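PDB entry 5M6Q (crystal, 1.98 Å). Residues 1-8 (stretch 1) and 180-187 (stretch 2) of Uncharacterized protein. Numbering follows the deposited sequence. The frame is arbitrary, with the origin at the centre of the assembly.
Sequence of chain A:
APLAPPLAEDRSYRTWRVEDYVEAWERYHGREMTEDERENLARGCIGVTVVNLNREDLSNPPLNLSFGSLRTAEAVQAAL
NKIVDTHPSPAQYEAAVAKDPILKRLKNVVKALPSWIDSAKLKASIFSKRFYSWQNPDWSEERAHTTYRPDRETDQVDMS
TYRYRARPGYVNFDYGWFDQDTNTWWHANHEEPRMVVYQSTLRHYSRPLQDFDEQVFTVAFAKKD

Stretch 1, residues 1-8: APLAPPLA
Stretch 2 180-187: QDTNTWWH

Residues 1-8 lie as an irregular, largely extended segment, free of helix or strand (phi/psi P2 -64/161°, A4 -142/157°, P5 -70/163°, P6 -64/169°, L7 -75/150°; L3, at -60/-42°, is the helical exception), against residues 180-187, where a loop leads into a strand beginning at T184. The contact buries 332 Å² in total and contains no direct hydrogen bond; packing and two bridging waters join the segments. The CA atoms of P2 and D181 are 6.1 Å apart, those of P6 and T182 5.1 Å. The chains run in the same general sense from P2 beside D181 to L7 beside T184; the strand then draws away, and the W186 ring reaches back to L3 and A4.

Q180 (-88/2°) makes no contact with stretch 1. D181 (-75/-44°, chi1 m) directs its CB toward stretch 1, 4.0 Å from P2 CB. A water donates to D181 OD2 (3.0 Å) and accepts from L3 N (2.7 Å), linking D181 to the main chain of L3 where no direct hydrogen bond forms.

T182 (-112/0°, chi1 p) has the largest covered area, 66 Å². Its CG2 lies 3.4 Å from A4 O, 3.7 Å from P6 N and 4.2 Å from P2 CB. A4 O is buried here with no polar partner. T182 OG1 and T184 OG1 share a hydrogen bond of 2.8 Å, while a second water donates to T182 O (3.3 Å) and accepts from L7 N (2.8 Å).

N183 adopts positive phi (61/44°), contributing nothing to the contact as the chain turns into the strand. T184 (-123/167°, chi1 p) places CG2 3.9 Å from L7 CG; the CA-to-CB bond of L7 (chi1 m, chi2 t) points sideways to stretch 2, but the end of the side chain comes nearer.

W185 (-122/120°) is out of reach, whereas the CA-to-CB bond of W186 (-99/122°, chi1 m, chi2 78°) points toward stretch 1. A4 CB meets the ring edge near its plane, 3.7 Å from W186 CH2; L3 CD2 (chi1 t, chi2 148°) approaches W186 CH2 obliquely at 3.9 Å. H187 (-144/-162°) continues the strand beyond reach.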

ATOM      1  N   ALA A   1      -8.720  19.603  -4.434  1.00 47.59           N
ATOM      2  CA  ALA A   1      -8.376  20.028  -3.075  1.00 47.54           C
ATOM      3  C   ALA A   1      -7.975  18.827  -2.217  1.00 51.27           C
ATOM      4  O   ALA A   1      -8.810  17.967  -1.921  1.00 48.98           O
ATOM      5  CB  ALA A   1      -9.542  20.769  -2.435  1.00 53.81           C
ATOM      6  N   PRO A   2      -6.697  18.769  -1.810  1.00 38.95           N
ATOM      7  CA  PRO A   2      -6.148  17.597  -1.114  1.00 38.91           C
ATOM      8  C   PRO A   2      -6.795  17.320   0.251  1.00 37.95           C
ATOM      9  O   PRO A   2      -7.444  18.191   0.835  1.00 34.17           O
ATOM     10  CB  PRO A   2      -4.663  17.953  -0.954  1.00 41.17           C
ATOM     11  CG  PRO A   2      -4.614  19.461  -1.064  1.00 44.36           C
ATOM     12  CD  PRO A   2      -5.675  19.802  -2.050  1.00 44.44           C
ATOM     13  N   LEU A   3      -6.628  16.098   0.740  1.00 35.07           N
ATOM     14  CA  LEU A   3      -7.212  15.701   2.009  1.00 34.00           C
ATOM     15  C   LEU A   3      -6.668  16.591   3.125  1.00 31.05           C
ATOM     16  O   LEU A   3      -7.406  17.035   4.008  1.00 31.00           O
ATOM     17  CB  LEU A   3      -6.923  14.221   2.289  1.00 29.08           C
ATOM     18  CG  LEU A   3      -7.591  13.601   3.526  1.00 28.30           C
ATOM     19  CD1 LEU A   3      -7.908  12.128   3.300  1.00 29.15           C
ATOM     20  CD2 LEU A   3      -6.702  13.748   4.737  1.00 27.45           C
ATOM     21  N   ALA A   4      -5.365  16.845   3.057  1.00 28.46           N
ATOM     22  CA  ALA A   4      -4.662  17.653   4.037  1.00 30.68           C
ATOM     23  C   ALA A   4      -3.634  18.493   3.314  1.00 29.92           C
ATOM     24  O   ALA A   4      -3.205  18.135   2.228  1.00 31.28           O
ATOM     25  CB  ALA A   4      -3.990  16.774   5.085  1.00 28.76           C
ATOM     26  N   PRO A   5      -3.224  19.615   3.916  1.00 32.98           N
ATOM     27  CA  PRO A   5      -2.162  20.377   3.264  1.00 30.78           C
ATOM     28  C   PRO A   5      -0.832  19.630   3.331  1.00 32.50           C
ATOM     29  O   PRO A   5      -0.684  18.693   4.121  1.00 29.41           O
ATOM     30  CB  PRO A   5      -2.111  21.678   4.074  1.00 27.05           C
ATOM     31  CG  PRO A   5      -2.633  21.309   5.403  1.00 36.70           C
ATOM     32  CD  PRO A   5      -3.687  20.257   5.158  1.00 30.12           C
ATOM     33  N   PRO A   6       0.127  20.031   2.498  1.00 32.04           N
ATOM     34  CA  PRO A   6       1.467  19.453   2.618  1.00 34.20           C
ATOM     35  C   PRO A   6       2.137  19.789   3.957  1.00 31.55           C
ATOM     36  O   PRO A   6       1.654  20.617   4.735  1.00 29.55           O
ATOM     37  CB  PRO A   6       2.232  20.082   1.448  1.00 28.94           C
ATOM     38  CG  PRO A   6       1.457  21.305   1.078  1.00 31.52           C
ATOM     39  CD  PRO A   6       0.020  20.990   1.381  1.00 34.81           C
ATOM     40  N   LEU A   7       3.247  19.120   4.221  1.00 30.16           N
ATOM     41  CA  LEU A   7       4.028  19.383   5.413  1.00 30.07           C
ATOM     42  C   LEU A   7       4.807  20.680   5.254  1.00 34.92           C
ATOM     43  O   LEU A   7       5.195  21.044   4.146  1.00 38.09           O
ATOM     44  CB  LEU A   7       4.996  18.241   5.678  1.00 27.76           C
ATOM     45  CG  LEU A   7       4.354  16.897   5.978  1.00 29.08           C
ATOM     46  CD1 LEU A   7       5.425  15.813   6.033  1.00 25.21           C
ATOM     47  CD2 LEU A   7       3.604  16.986   7.290  1.00 26.59           C
ATOM     48  N   ALA A   8       5.060  21.360   6.361  1.00 33.09           N
ATOM     49  CA  ALA A   8       5.991  22.481   6.347  1.00 41.27           C
ATOM     50  C   ALA A   8       7.365  21.999   5.887  1.00 40.95           C
ATOM     51  O   ALA A   8       7.684  20.811   5.983  1.00 40.71           O
ATOM     52  CB  ALA A   8       6.074  23.121   7.718  1.00 37.48           C
ATOM     53  N   GLN A 180      -0.400  11.134  -3.196  1.00 24.58           N
ATOM     54  CA  GLN A 180       0.362  11.710  -4.287  1.00 25.84           C
ATOM     55  C   GLN A 180      -0.075  13.141  -4.610  1.00 31.19           C
ATOM     56  O   GLN A 180       0.471  13.761  -5.510  1.00 31.43           O
ATOM     57  CB  GLN A 180       0.266  10.806  -5.511  1.00 25.80           C
ATOM     58  CG  GLN A 180       1.017   9.493  -5.269  1.00 23.60           C
ATOM     59  CD  GLN A 180       0.772   8.427  -6.325  1.00 23.90           C
ATOM     60  OE1 GLN A 180      -0.208   7.686  -6.260  1.00 28.47           O
ATOM     61  NE2 GLN A 180       1.699   8.306  -7.268  1.00 24.42           N
ATOM     62  N   ASP A 181      -1.038  13.671  -3.862  1.00 27.02           N
ATOM     63  CA  ASP A 181      -1.340  15.093  -3.961  1.00 31.11           C
ATOM     64  C   ASP A 181      -0.255  15.894  -3.242  1.00 31.00           C
ATOM     65  O   ASP A 181       0.240  16.902  -3.763  1.00 33.68           O
ATOM     66  CB  ASP A 181      -2.704  15.419  -3.363  1.00 27.33           C
ATOM     67  CG  ASP A 181      -3.847  14.825  -4.151  1.00 38.06           C
ATOM     68  OD1 ASP A 181      -3.695  14.650  -5.379  1.00 34.73           O
ATOM     69  OD2 ASP A 181      -4.905  14.545  -3.540  1.00 44.01           O
ATOM     70  N   THR A 182       0.125  15.435  -2.055  1.00 29.99           N
ATOM     71  CA  THR A 182       1.079  16.182  -1.242  1.00 26.95           C
ATOM     72  C   THR A 182       2.418  15.489  -1.100  1.00 25.92           C
ATOM     73  O   THR A 182       3.304  16.011  -0.440  1.00 29.01           O
ATOM     74  CB  THR A 182       0.541  16.447   0.174  1.00 30.53           C
ATOM     75  OG1 THR A 182       0.252  15.203   0.828  1.00 30.04           O
ATOM     76  CG2 THR A 182      -0.700  17.310   0.127  1.00 30.86           C
ATOM     77  N   ASN A 183       2.562  14.315  -1.704  1.00 29.94           N
ATOM     78  CA  ASN A 183       3.803  13.553  -1.599  1.00 26.14           C
ATOM     79  C   ASN A 183       4.099  13.194  -0.137  1.00 24.91           C
ATOM     80  O   ASN A 183       5.228  13.325   0.320  1.00 25.36           O
ATOM     81  CB  ASN A 183       4.980  14.337  -2.196  1.00 23.57           C
ATOM     82  CG  ASN A 183       6.167  13.465  -2.475  1.00 27.41           C
ATOM     83  OD1 ASN A 183       6.018  12.334  -2.949  1.00 26.06           O
ATOM     84  ND2 ASN A 183       7.367  13.969  -2.171  1.00 25.38           N
ATOM     85  N   THR A 184       3.077  12.752   0.592  1.00 20.99           N
ATOM     86  CA  THR A 184       3.268  12.283   1.964  1.00 20.58           C
ATOM     87  C   THR A 184       2.760  10.861   2.122  1.00 21.83           C
ATOM     88  O   THR A 184       2.049  10.342   1.267  1.00 23.56           O
ATOM     89  CB  THR A 184       2.556  13.169   3.000  1.00 19.37           C
ATOM     90  OG1 THR A 184       1.169  13.299   2.660  1.00 26.04           O
ATOM     91  CG2 THR A 184       3.194  14.558   3.044  1.00 21.62           C
ATOM     92  N   TRP A 185       3.126  10.261   3.244  1.00 20.06           N
ATOM     93  CA  TRP A 185       2.862   8.874   3.522  1.00 18.47           C
ATOM     94  C   TRP A 185       2.050   8.785   4.809  1.00 21.06           C
ATOM     95  O   TRP A 185       2.474   9.281   5.851  1.00 25.39           O
ATOM     96  CB  TRP A 185       4.186   8.109   3.613  1.00 20.08           C
ATOM     97  CG  TRP A 185       4.817   8.087   2.262  1.00 21.59           C
ATOM     98  CD1 TRP A 185       5.538   9.091   1.676  1.00 21.43           C
ATOM     99  CD2 TRP A 185       4.696   7.047   1.276  1.00 20.38           C
ATOM    100  NE1 TRP A 185       5.902   8.723   0.398  1.00 21.36           N
ATOM    101  CE2 TRP A 185       5.404   7.473   0.131  1.00 20.82           C
ATOM    102  CE3 TRP A 185       4.076   5.792   1.259  1.00 20.08           C
ATOM    103  CZ2 TRP A 185       5.507   6.686  -1.022  1.00 19.72           C
ATOM    104  CZ3 TRP A 185       4.187   5.009   0.122  1.00 18.38           C
ATOM    105  CH2 TRP A 185       4.894   5.459  -1.007  1.00 20.77           C
ATOM    106  N   TRP A 186       0.859   8.201   4.704  1.00 21.10           N
ATOM    107  CA  TRP A 186      -0.079   8.160   5.819  1.00 19.07           C
ATOM    108  C   TRP A 186      -0.027   6.830   6.529  1.00 21.38           C
ATOM    109  O   TRP A 186      -0.231   5.782   5.920  1.00 20.04           O
ATOM    110  CB  TRP A 186      -1.490   8.444   5.315  1.00 20.01           C
ATOM    111  CG  TRP A 186      -1.630   9.851   4.839  1.00 24.81           C
ATOM    112  CD1 TRP A 186      -1.203  10.356   3.649  1.00 27.39           C
ATOM    113  CD2 TRP A 186      -2.211  10.950   5.562  1.00 24.63           C
ATOM    114  NE1 TRP A 186      -1.496  11.706   3.578  1.00 25.58           N
ATOM    115  CE2 TRP A 186      -2.113  12.092   4.737  1.00 23.85           C
ATOM    116  CE3 TRP A 186      -2.792  11.080   6.827  1.00 18.68           C
ATOM    117  CZ2 TRP A 186      -2.590  13.345   5.129  1.00 22.43           C
ATOM    118  CZ3 TRP A 186      -3.270  12.324   7.211  1.00 21.36           C
ATOM    119  CH2 TRP A 186      -3.170  13.436   6.366  1.00 22.84           C
ATOM    120  N   HIS A 187       0.268   6.869   7.818  1.00 21.89           N
ATOM    121  CA  HIS A 187       0.335   5.646   8.581  1.00 18.89           C
ATOM    122  C   HIS A 187      -0.198   5.921   9.979  1.00 19.63           C
ATOM    123  O   HIS A 187      -0.923   6.885  10.182  1.00 20.81           O
ATOM    124  CB  HIS A 187       1.768   5.059   8.603  1.00 19.93           C
ATOM    125  CG  HIS A 187       2.847   6.017   9.017  1.00 18.14           C
ATOM    126  ND1 HIS A 187       3.824   5.675   9.926  1.00 24.70           N
ATOM    127  CD2 HIS A 187       3.146   7.271   8.603  1.00 23.66           C
ATOM    128  CE1 HIS A 187       4.657   6.686  10.081  1.00 26.29           C
ATOM    129  NE2 HIS A 187       4.272   7.666   9.287  1.00 21.78           N
TER
HETATM  130  O   HOH W   1      -5.091  14.245  -0.576  1.00 37.26           O
HETATM  131  O   HOH W   2       4.469  17.702   2.101  1.00 34.00           O